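Local coordinates for D-isomer specific 2-hydroxyacid dehydrogenase family protein (PDB 5TX7) that probably interconverts D-2-hydroxyacids and 2-oxoacids with NAD as hydride carrier, its exact substrate not being established, at residues S36-I39 with I40-A43; F183-Y187 with R188-H192; L241-E244 with R245-A248; D300-A303 with A304-S308. All coordinates share one frame; numbering follows the deposited sequence.

Overall arrangement
All four contacts are local, each made by consecutive residues, and they divide between the two domains. Contacts 1 and 4 belong to the domain built on the five-stranded parallel sheet, their centres about 24 Å apart; contacts 2 and 3 belong to the NAD-binding domain with its seven-stranded sheet, about 29 Å apart. Contact 2 is a surface contact at an outermost strand and relies on a salt bridge, carbonyls gripped by an arginine, and a proline-aromatic pair. The other three lie on or at the start of helices and are partly buried: contacts 1 and 3 are early helix turns, one water-bridged and the other capped by an aspartate, whereas contact 4 is a mid-helix turn with regular backbone bonds.

Contact 1 (S36-I39 with I40-A43); sequences SDKI and IERA
Ala-43 N donates to Ile-39 O at 3.0 Å, the shorter of two direct backbone bonds here; Arg-42 N to Lys-38 O is the other, at 3.2 Å. Both have i to i+4 spacing and belong to the short helix 39-43, which carries the beta-alpha-beta crossover from strand 27-30 to strand 48-51. At the two preceding steps the same spacing is spanned by water: one molecule donates to Ser-36 O and accepts from Ile-40 N, and a second donates to Asp-37 O and accepts from Glu-41 N at 2.8 Å. Ile-39 and Ala-43 turn inward onto Val-54 and Leu-64.

On the outer side the Lys-38 chain touches both Arg-42 and Glu-41. Its CB sits over one face of the Arg-42 guanidinium, toward the rim, 3.8 Å from Arg-42 NE. With the Arg-42 chain extended from CG to NE (chi2 178°, chi3 -178°), the group reaches back along the loop, and NH1 bonds to Thr-34 OG1. Glu-41 comes to a different side of the lysine: its OE1 touches Lys-38 CD at 3.5 Å, while Lys-38 NZ stays 4.2 Å from Glu-41 OE1, beyond salt-bridge range.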
loop_
_atom_site.group_PDB
_atom_site.type_symbol
_atom_site.label_atom_id
_atom_site.label_comp_id
_atom_site.label_asym_id
_atom_site.label_seq_id
_atom_site.Cartn_x
_atom_site.Cartn_y
_atom_site.Cartn_z
ATOM N N SER A 36 24.768 -22.713 16.282
ATOM C CA SER A 36 24.616 -24.179 16.417
ATOM C C SER A 36 25.441 -24.835 17.538
ATOM O O SER A 36 24.957 -25.750 18.217
ATOM C CB SER A 36 25.010 -24.824 15.093
ATOM O OG SER A 36 26.270 -24.308 14.685
ATOM N N ASP A 37 26.672 -24.362 17.726
ATOM C CA ASP A 37 27.560 -24.897 18.775
ATOM C C ASP A 37 27.161 -24.525 20.212
ATOM O O ASP A 37 27.735 -25.058 21.156
ATOM C CB ASP A 37 29.025 -24.504 18.515
ATOM C CG ASP A 37 29.274 -22.981 18.574
ATOM O OD1 ASP A 37 28.446 -22.188 18.073
ATOM O OD2 ASP A 37 30.338 -22.589 19.099
ATOM N N LYS A 38 26.193 -23.620 20.378
ATOM C CA LYS A 38 25.750 -23.162 21.692
ATOM C C LYS A 38 24.346 -23.639 22.077
ATOM O O LYS A 38 23.852 -23.285 23.163
ATOM C CB LYS A 38 25.803 -21.619 21.730
ATOM C CG LYS A 38 27.209 -21.016 21.638
ATOM C CD LYS A 38 27.690 -20.446 22.975
ATOM C CE LYS A 38 29.042 -19.762 22.844
ATOM N NZ LYS A 38 30.144 -20.761 22.783
ATOM N N ILE A 39 23.708 -24.449 21.227
ATOM C CA ILE A 39 22.309 -24.859 21.466
ATOM C C ILE A 39 22.167 -25.677 22.750
ATOM O O ILE A 39 21.291 -25.381 23.553
ATOM C CB ILE A 39 21.707 -25.638 20.264
ATOM C CG1 ILE A 39 21.543 -24.714 19.056
ATOM C CG2 ILE A 39 20.344 -26.239 20.607
ATOM C CD1 ILE A 39 21.348 -25.451 17.739
ATOM N N ILE A 40 23.034 -26.677 22.942
ATOM C CA ILE A 40 22.937 -27.568 24.106
ATOM C C ILE A 40 23.211 -26.807 25.407
ATOM O O ILE A 40 22.453 -26.956 26.361
ATOM C CB ILE A 40 23.905 -28.783 24.043
ATOM C CG1 ILE A 40 23.862 -29.540 22.710
ATOM C CG2 ILE A 40 23.624 -29.736 25.192
ATOM C CD1 ILE A 40 22.503 -30.001 22.286
ATOM N N GLU A 41 24.296 -26.016 25.443
ATOM C CA GLU A 41 24.630 -25.141 26.594
ATOM C C GLU A 41 23.443 -24.328 27.093
ATOM O O GLU A 41 23.121 -24.320 28.284
ATOM C CB GLU A 41 25.704 -24.121 26.212
ATOM C CG GLU A 41 27.119 -24.656 26.194
ATOM C CD GLU A 41 28.145 -23.595 25.814
ATOM O OE1 GLU A 41 27.808 -22.377 25.863
ATOM O OE2 GLU A 41 29.291 -24.000 25.463
ATOM N N ARG A 42 22.813 -23.631 26.153
ATOM C CA ARG A 42 21.767 -22.680 26.481
ATOM C C ARG A 42 20.443 -23.345 26.818
ATOM O O ARG A 42 19.693 -22.856 27.687
ATOM C CB ARG A 42 21.606 -21.684 25.331
ATOM C CG ARG A 42 22.843 -20.809 25.165
ATOM C CD ARG A 42 22.709 -19.863 23.996
ATOM N NE ARG A 42 23.920 -19.061 23.812
ATOM C CZ ARG A 42 24.051 -18.090 22.912
ATOM N NH1 ARG A 42 23.043 -17.799 22.101
ATOM N NH2 ARG A 42 25.182 -17.405 22.823
ATOM N N ALA A 43 20.159 -24.453 26.141
ATOM C CA ALA A 43 18.918 -25.190 26.356
ATOM C C ALA A 43 18.971 -26.117 27.583
ATOM O O ALA A 43 17.918 -26.572 28.057
ATOM C CB ALA A 43 18.553 -25.980 25.105
HETATM O O HOH W 1 25.158 -27.218 20.639
HETATM O O HOH W 2 26.182 -26.475 23.385
#

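Contact 2 (F183-Y187 with R188-H192); sequences FDPDY and RPFEH
The turn leading into strand 190-192, an outermost strand of the Rossmann-type NAD-binding sheet, is drawn together by the Arg-188 guanidinium, which reaches back to Asp-184, Pro-185 and Tyr-187. NH1 of Arg-188 donates to two carbonyls, Pro-185 O and Tyr-187 O, each 2.9 Å away. The second bond lies close to the guanidinium plane, yet it meets Tyr-187 O from above the carbonyl plane. Arg-188 NH2 forms the salt bridge: Asp-184 OD2 receives it through its syn lone pair at 3.1 Å and 170°, whereas the bond to OD1 is weak. Carboxylate and guanidinium planes are 60° apart. A bend at chi2 (-63°) folds the arginine back over its own peptide to make these bonds.

Beneath this polar layer, Pro-185 CD rests over the face of the Phe-190 ring, 3.6 Å from its centroid, a CH-pi contact. Tyr-187 meets the same side chain obliquely, with CE1 4.0 Å from Phe-190 CB. A cis peptide precedes Pro-189, where the chain enters the strand. Pro-189 and Glu-191 make backbone bonds to parallel strand 173-177, at Val-174 and Ala-176, and the Phe-190 ring meets Phe-156, in the loop after strand 150-154.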
loop_
_atom_site.group_PDB
_atom_site.type_symbol
_atom_site.label_atom_id
_atom_site.label_comp_id
_atom_site.label_asym_id
_atom_site.label_seq_id
_atom_site.Cartn_x
_atom_site.Cartn_y
_atom_site.Cartn_z
ATOM N N PHE A 183 -13.963 -23.208 -1.575
ATOM C CA PHE A 183 -14.498 -22.136 -0.727
ATOM C C PHE A 183 -15.004 -21.022 -1.624
ATOM O O PHE A 183 -14.234 -20.480 -2.413
ATOM C CB PHE A 183 -13.414 -21.565 0.216
ATOM C CG PHE A 183 -13.882 -20.379 1.023
ATOM C CD1 PHE A 183 -14.694 -20.561 2.146
ATOM C CD2 PHE A 183 -13.540 -19.077 0.653
ATOM C CE1 PHE A 183 -15.170 -19.469 2.869
ATOM C CE2 PHE A 183 -13.988 -17.985 1.389
ATOM C CZ PHE A 183 -14.812 -18.181 2.491
ATOM N N ASP A 184 -16.282 -20.672 -1.483
ATOM C CA ASP A 184 -16.889 -19.580 -2.247
ATOM C C ASP A 184 -17.034 -18.335 -1.359
ATOM O O ASP A 184 -17.801 -18.357 -0.397
ATOM C CB ASP A 184 -18.255 -20.009 -2.792
ATOM C CG ASP A 184 -18.904 -18.940 -3.676
ATOM O OD1 ASP A 184 -18.209 -18.378 -4.551
ATOM O OD2 ASP A 184 -20.123 -18.675 -3.498
ATOM N N PRO A 185 -16.291 -17.249 -1.670
ATOM C CA PRO A 185 -16.422 -16.017 -0.892
ATOM C C PRO A 185 -17.661 -15.219 -1.261
ATOM O O PRO A 185 -18.313 -15.506 -2.272
ATOM C CB PRO A 185 -15.165 -15.242 -1.252
ATOM C CG PRO A 185 -14.841 -15.688 -2.620
ATOM C CD PRO A 185 -15.308 -17.097 -2.754
ATOM N N ASP A 186 -17.972 -14.219 -0.444
ATOM C CA ASP A 186 -19.189 -13.424 -0.614
ATOM C C ASP A 186 -18.879 -12.104 -1.331
ATOM O O ASP A 186 -19.154 -11.016 -0.800
ATOM C CB ASP A 186 -19.862 -13.180 0.755
ATOM N N TYR A 187 -18.273 -12.205 -2.520
ATOM C CA TYR A 187 -18.024 -11.041 -3.380
ATOM C C TYR A 187 -17.883 -11.478 -4.833
ATOM O O TYR A 187 -17.488 -12.608 -5.123
ATOM C CB TYR A 187 -16.800 -10.225 -2.926
ATOM C CG TYR A 187 -15.479 -10.980 -2.943
ATOM C CD1 TYR A 187 -14.803 -11.218 -4.135
ATOM C CD2 TYR A 187 -14.904 -11.461 -1.756
ATOM C CE1 TYR A 187 -13.619 -11.930 -4.155
ATOM C CE2 TYR A 187 -13.711 -12.156 -1.773
ATOM C CZ TYR A 187 -13.077 -12.386 -2.980
ATOM O OH TYR A 187 -11.914 -13.070 -3.006
ATOM N N ARG A 188 -18.197 -10.567 -5.742
ATOM C CA ARG A 188 -18.059 -10.808 -7.165
ATOM C C ARG A 188 -17.419 -9.584 -7.815
ATOM O O ARG A 188 -17.539 -8.494 -7.274
ATOM C CB ARG A 188 -19.442 -11.096 -7.753
ATOM C CG ARG A 188 -20.081 -12.385 -7.237
ATOM C CD ARG A 188 -19.266 -13.630 -7.607
ATOM N NE ARG A 188 -19.943 -14.861 -7.210
ATOM C CZ ARG A 188 -19.737 -15.561 -6.089
ATOM N NH1 ARG A 188 -18.846 -15.189 -5.156
ATOM N NH2 ARG A 188 -20.466 -16.668 -5.896
ATOM N N PRO A 189 -16.722 -9.730 -8.942
ATOM C CA PRO A 189 -16.509 -11.000 -9.663
ATOM C C PRO A 189 -15.465 -11.902 -9.012
ATOM O O PRO A 189 -14.390 -11.436 -8.632
ATOM C CB PRO A 189 -15.998 -10.541 -11.046
ATOM C CG PRO A 189 -16.315 -9.077 -11.099
ATOM C CD PRO A 189 -16.138 -8.610 -9.691
ATOM N N PHE A 190 -15.822 -13.173 -8.851
ATOM C CA PHE A 190 -14.922 -14.190 -8.339
ATOM C C PHE A 190 -15.156 -15.468 -9.102
ATOM O O PHE A 190 -16.289 -15.763 -9.450
ATOM C CB PHE A 190 -15.161 -14.456 -6.860
ATOM C CG PHE A 190 -14.368 -15.617 -6.338
ATOM C CD1 PHE A 190 -13.042 -15.452 -5.983
ATOM C CD2 PHE A 190 -14.934 -16.885 -6.240
ATOM C CE1 PHE A 190 -12.285 -16.527 -5.520
ATOM C CE2 PHE A 190 -14.189 -17.961 -5.778
ATOM C CZ PHE A 190 -12.859 -17.779 -5.409
ATOM N N GLU A 191 -14.094 -16.235 -9.329
ATOM C CA GLU A 191 -14.193 -17.515 -10.011
ATOM C C GLU A 191 -13.026 -18.444 -9.621
ATOM O O GLU A 191 -11.907 -17.993 -9.403
ATOM C CB GLU A 191 -14.199 -17.239 -11.511
ATOM C CG GLU A 191 -14.542 -18.392 -12.422
ATOM C CD GLU A 191 -14.376 -18.023 -13.896
ATOM O OE1 GLU A 191 -14.541 -16.825 -14.250
ATOM O OE2 GLU A 191 -14.078 -18.937 -14.705
ATOM N N HIS A 192 -13.310 -19.730 -9.483
ATOM C CA HIS A 192 -12.264 -20.760 -9.361
ATOM C C HIS A 192 -11.727 -21.143 -10.743
ATOM O O HIS A 192 -12.500 -21.330 -11.670
ATOM C CB HIS A 192 -12.790 -22.018 -8.662
ATOM C CG HIS A 192 -13.020 -21.837 -7.200
ATOM N ND1 HIS A 192 -14.274 -21.892 -6.631
ATOM C CD2 HIS A 192 -12.160 -21.580 -6.192
ATOM C CE1 HIS A 192 -14.171 -21.694 -5.330
ATOM N NE2 HIS A 192 -12.899 -21.505 -5.036
#

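Contact 3 (L241-E244 with R245-A248); sequences LLDE and RAVA
The carboxylate of Asp-243 has its neighbours above one side of its plane: Ala-246 CB stands over it, 3.9 Å from Asp-243 CG, and Arg-245 N approaches from that same side. OD1 accepts from Arg-245 N at 3.3 Å, and the N-H...O angle of 130° marks the bond as weak; OD2 lies next to the Ala-246 methyl. The Arg-245 guanidinium is turned 64° from the carboxylate plane and does not pair with it, since bends at chi2 and chi3 carry the arginine's end away.

The geometry identifies Asp-243 as the N-cap of helix 244-253. Its CG is placed opposite the backbone N (chi1 175°), a torsion that brings OD1 to the N-H of Arg-245. The residues on either side of the cap complete a hydrophobic staple: Leu-242, just before it, meets Val-247, four positions after it, through CD1 and CG2 at 4.3 Å. Regular helical bonding starts here as well, with Val-247 N donating to Asp-243 O at 3.2 Å and Ala-248 N to Glu-244 O at 3.0 Å. Val-247 CG2 packs against the same Asp-243 carbonyl oxygen, 3.4 Å away.

The helix follows strand 231-235 and leads to strand 256-261, a beta-alpha-beta unit of the Rossmann-type domain. Leu-242 packs on Leu-233 of the first strand, while Ala-246 and Val-247 meet Leu-224 of helix 221-225. The extended Glu-244 chain packs on Leu-275 of helix 274-277, and its OE2 accepts from Ser-265 N while OE1 makes a weak bond with Asn-273 ND2.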
loop_
_atom_site.group_PDB
_atom_site.type_symbol
_atom_site.label_atom_id
_atom_site.label_comp_id
_atom_site.label_asym_id
_atom_site.label_seq_id
_atom_site.Cartn_x
_atom_site.Cartn_y
_atom_site.Cartn_z
ATOM N N LEU A 241 9.177 -21.850 -5.146
ATOM C CA LEU A 241 7.996 -21.790 -6.007
ATOM C C LEU A 241 8.294 -21.181 -7.387
ATOM O O LEU A 241 7.546 -21.422 -8.328
ATOM C CB LEU A 241 6.855 -21.029 -5.310
ATOM C CG LEU A 241 6.263 -21.643 -4.053
ATOM C CD1 LEU A 241 5.215 -20.714 -3.473
ATOM C CD2 LEU A 241 5.650 -22.999 -4.341
ATOM N N LEU A 242 9.376 -20.418 -7.511
ATOM C CA LEU A 242 9.778 -19.791 -8.782
ATOM C C LEU A 242 10.977 -20.459 -9.412
ATOM O O LEU A 242 11.852 -20.938 -8.695
ATOM C CB LEU A 242 10.245 -18.357 -8.529
ATOM C CG LEU A 242 9.445 -17.366 -7.745
ATOM C CD1 LEU A 242 10.136 -16.013 -7.817
ATOM C CD2 LEU A 242 8.097 -17.332 -8.397
ATOM N N ASP A 243 11.029 -20.432 -10.746
ATOM C CA ASP A 243 12.290 -20.590 -11.480
ATOM C C ASP A 243 12.850 -19.174 -11.587
ATOM O O ASP A 243 12.376 -18.365 -12.391
ATOM C CB ASP A 243 12.054 -21.227 -12.859
ATOM C CG ASP A 243 13.335 -21.300 -13.724
ATOM O OD1 ASP A 243 14.418 -20.856 -13.291
ATOM O OD2 ASP A 243 13.261 -21.805 -14.864
ATOM N N GLU A 244 13.841 -18.875 -10.749
ATOM C CA GLU A 244 14.394 -17.518 -10.607
ATOM C C GLU A 244 14.968 -16.968 -11.916
ATOM O O GLU A 244 14.864 -15.767 -12.181
ATOM C CB GLU A 244 15.451 -17.468 -9.479
ATOM C CG GLU A 244 14.885 -17.744 -8.075
ATOM C CD GLU A 244 15.850 -17.418 -6.940
ATOM O OE1 GLU A 244 17.096 -17.376 -7.160
ATOM O OE2 GLU A 244 15.367 -17.200 -5.795
ATOM N N ARG A 245 15.539 -17.853 -12.731
ATOM C CA ARG A 245 16.086 -17.494 -14.044
ATOM C C ARG A 245 15.001 -16.980 -14.992
ATOM O O ARG A 245 15.114 -15.907 -15.568
ATOM C CB ARG A 245 16.803 -18.711 -14.653
ATOM C CG ARG A 245 17.363 -18.533 -16.060
ATOM C CD ARG A 245 18.237 -17.291 -16.219
ATOM N NE ARG A 245 19.431 -17.335 -15.366
ATOM C CZ ARG A 245 20.495 -16.536 -15.490
ATOM N NH1 ARG A 245 20.562 -15.601 -16.446
ATOM N NH2 ARG A 245 21.518 -16.679 -14.644
ATOM N N ALA A 246 13.947 -17.761 -15.139
ATOM C CA ALA A 246 12.825 -17.409 -16.011
ATOM C C ALA A 246 12.182 -16.086 -15.616
ATOM O O ALA A 246 11.806 -15.284 -16.483
ATOM C CB ALA A 246 11.790 -18.520 -16.019
ATOM N N VAL A 247 12.082 -15.848 -14.311
ATOM C CA VAL A 247 11.483 -14.611 -13.804
ATOM C C VAL A 247 12.392 -13.412 -14.125
ATOM O O VAL A 247 11.910 -12.366 -14.568
ATOM C CB VAL A 247 11.154 -14.741 -12.303
ATOM C CG1 VAL A 247 10.688 -13.421 -11.710
ATOM C CG2 VAL A 247 10.091 -15.815 -12.088
ATOM N N ALA A 248 13.703 -13.564 -13.923
ATOM C CA ALA A 248 14.638 -12.501 -14.278
ATOM C C ALA A 248 14.503 -12.120 -15.763
ATOM O O ALA A 248 14.374 -10.950 -16.094
ATOM C CB ALA A 248 16.059 -12.916 -13.954
#

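Contact 4 (D300-A303 with A304-S308); sequences DSTA and ANIRS
Arg-307 N donates to Ala-303 O at 2.8 Å and 162°, the shortest of four successive i to i+4 bonds across this turn of the long C-terminal helix 292-310. Ala-304 N to Asp-300 O and Asn-305 N to Ser-301 O, each 2.9 Å, and Ile-306 N to Thr-302 O make up the regular alpha-helical ladder. At the next rung Ala-304 O is gripped twice: Ser-308 N and Ser-308 OG both donate to it, from opposite faces of the carbonyl plane, with OG at 2.9 Å. The serine hydroxyl thus donates within its own helix.

Asn-305 points its amide off the helix. ND2 bonds to Asn-94 O and Ser-71 OG, and OD1 accepts from Asn-316 ND2, so three bonds fix the rotation of this buried group and tie the helix to strand 69-72, to the loop after strand 92-93 and to the chain after the helix. On the adjacent side Thr-302 CG2 meets Ile-306 CD1 at 4.2 Å; both residues pack on Leu-50 of strand 48-51 and on Ile-22 of helix 20-23, which places this part of the helix against the five-stranded sheet. Thr-302 OG1 turns back to bond with Leu-298 O.

At the surface the Arg-307 chain, bent at chi3 (-52°), curls back over the preceding turn. Ala-303 O lies beneath the centre of the guanidinium face, and NH2 touches Ala-303 CB at 3.6 Å. A water in the guanidinium plane donates to Asp-300 O at 3.1 Å and accepts a weak bond from Arg-307 NH1 at 3.4 Å.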
loop_
_atom_site.group_PDB
_atom_site.type_symbol
_atom_site.label_atom_id
_atom_site.label_comp_id
_atom_site.label_asym_id
_atom_site.label_seq_id
_atom_site.Cartn_x
_atom_site.Cartn_y
_atom_site.Cartn_z
ATOM N N ASP A 300 1.185 -14.304 22.272
ATOM C CA ASP A 300 0.015 -14.790 23.015
ATOM C C ASP A 300 -0.296 -16.258 22.733
ATOM O O ASP A 300 -0.564 -17.026 23.675
ATOM C CB ASP A 300 -1.226 -13.963 22.702
ATOM C CG ASP A 300 -1.237 -12.592 23.386
ATOM O OD1 ASP A 300 -0.698 -12.445 24.509
ATOM O OD2 ASP A 300 -1.834 -11.648 22.793
ATOM N N SER A 301 -0.252 -16.645 21.454
ATOM C CA SER A 301 -0.512 -18.033 21.053
ATOM C C SER A 301 0.550 -18.988 21.575
ATOM O O SER A 301 0.235 -20.110 21.939
ATOM C CB SER A 301 -0.605 -18.166 19.528
ATOM O OG SER A 301 -1.725 -17.470 19.002
ATOM N N THR A 302 1.801 -18.541 21.610
ATOM C CA THR A 302 2.881 -19.293 22.247
ATOM C C THR A 302 2.637 -19.467 23.768
ATOM O O THR A 302 2.874 -20.557 24.308
ATOM C CB THR A 302 4.232 -18.615 21.985
ATOM O OG1 THR A 302 4.437 -18.557 20.561
ATOM C CG2 THR A 302 5.378 -19.368 22.634
ATOM N N ALA A 303 2.162 -18.422 24.447
ATOM C CA ALA A 303 1.791 -18.551 25.867
ATOM C C ALA A 303 0.638 -19.549 26.057
ATOM O O ALA A 303 0.657 -20.357 26.998
ATOM C CB ALA A 303 1.422 -17.206 26.464
ATOM N N ALA A 304 -0.339 -19.511 25.141
ATOM C CA ALA A 304 -1.465 -20.462 25.158
ATOM C C ALA A 304 -1.026 -21.904 24.995
ATOM O O ALA A 304 -1.528 -22.774 25.706
ATOM C CB ALA A 304 -2.465 -20.114 24.072
ATOM N N ASN A 305 -0.097 -22.141 24.051
ATOM C CA ASN A 305 0.512 -23.459 23.829
ATOM C C ASN A 305 1.192 -23.996 25.097
ATOM O O ASN A 305 1.019 -25.156 25.458
ATOM C CB ASN A 305 1.579 -23.394 22.705
ATOM C CG ASN A 305 0.988 -23.254 21.295
ATOM O OD1 ASN A 305 -0.221 -23.258 21.101
ATOM N ND2 ASN A 305 1.859 -23.144 20.302
ATOM N N ILE A 306 1.980 -23.145 25.756
ATOM C CA ILE A 306 2.701 -23.511 26.987
ATOM C C ILE A 306 1.721 -23.753 28.132
ATOM O O ILE A 306 1.876 -24.717 28.879
ATOM C CB ILE A 306 3.724 -22.426 27.402
ATOM C CG1 ILE A 306 4.828 -22.277 26.353
ATOM C CG2 ILE A 306 4.355 -22.749 28.751
ATOM C CD1 ILE A 306 5.600 -20.969 26.470
ATOM N N ARG A 307 0.730 -22.871 28.268
ATOM C CA ARG A 307 -0.331 -22.998 29.290
ATOM C C ARG A 307 -1.047 -24.340 29.130
ATOM O O ARG A 307 -1.225 -25.077 30.110
ATOM C CB ARG A 307 -1.322 -21.830 29.195
ATOM C CG ARG A 307 -2.128 -21.545 30.457
ATOM C CD ARG A 307 -3.005 -20.283 30.366
ATOM N NE ARG A 307 -2.249 -19.083 29.938
ATOM C CZ ARG A 307 -2.334 -18.460 28.744
ATOM N NH1 ARG A 307 -3.179 -18.855 27.777
ATOM N NH2 ARG A 307 -1.567 -17.396 28.511
ATOM N N SER A 308 -1.404 -24.672 27.885
ATOM C CA SER A 308 -2.055 -25.947 27.568
ATOM C C SER A 308 -1.189 -27.168 27.864
ATOM O O SER A 308 -1.687 -28.189 28.355
ATOM C CB SER A 308 -2.472 -25.985 26.110
ATOM O OG SER A 308 -3.427 -24.983 25.848
HETATM O O HOH W 3 -3.009 -16.358 25.413
#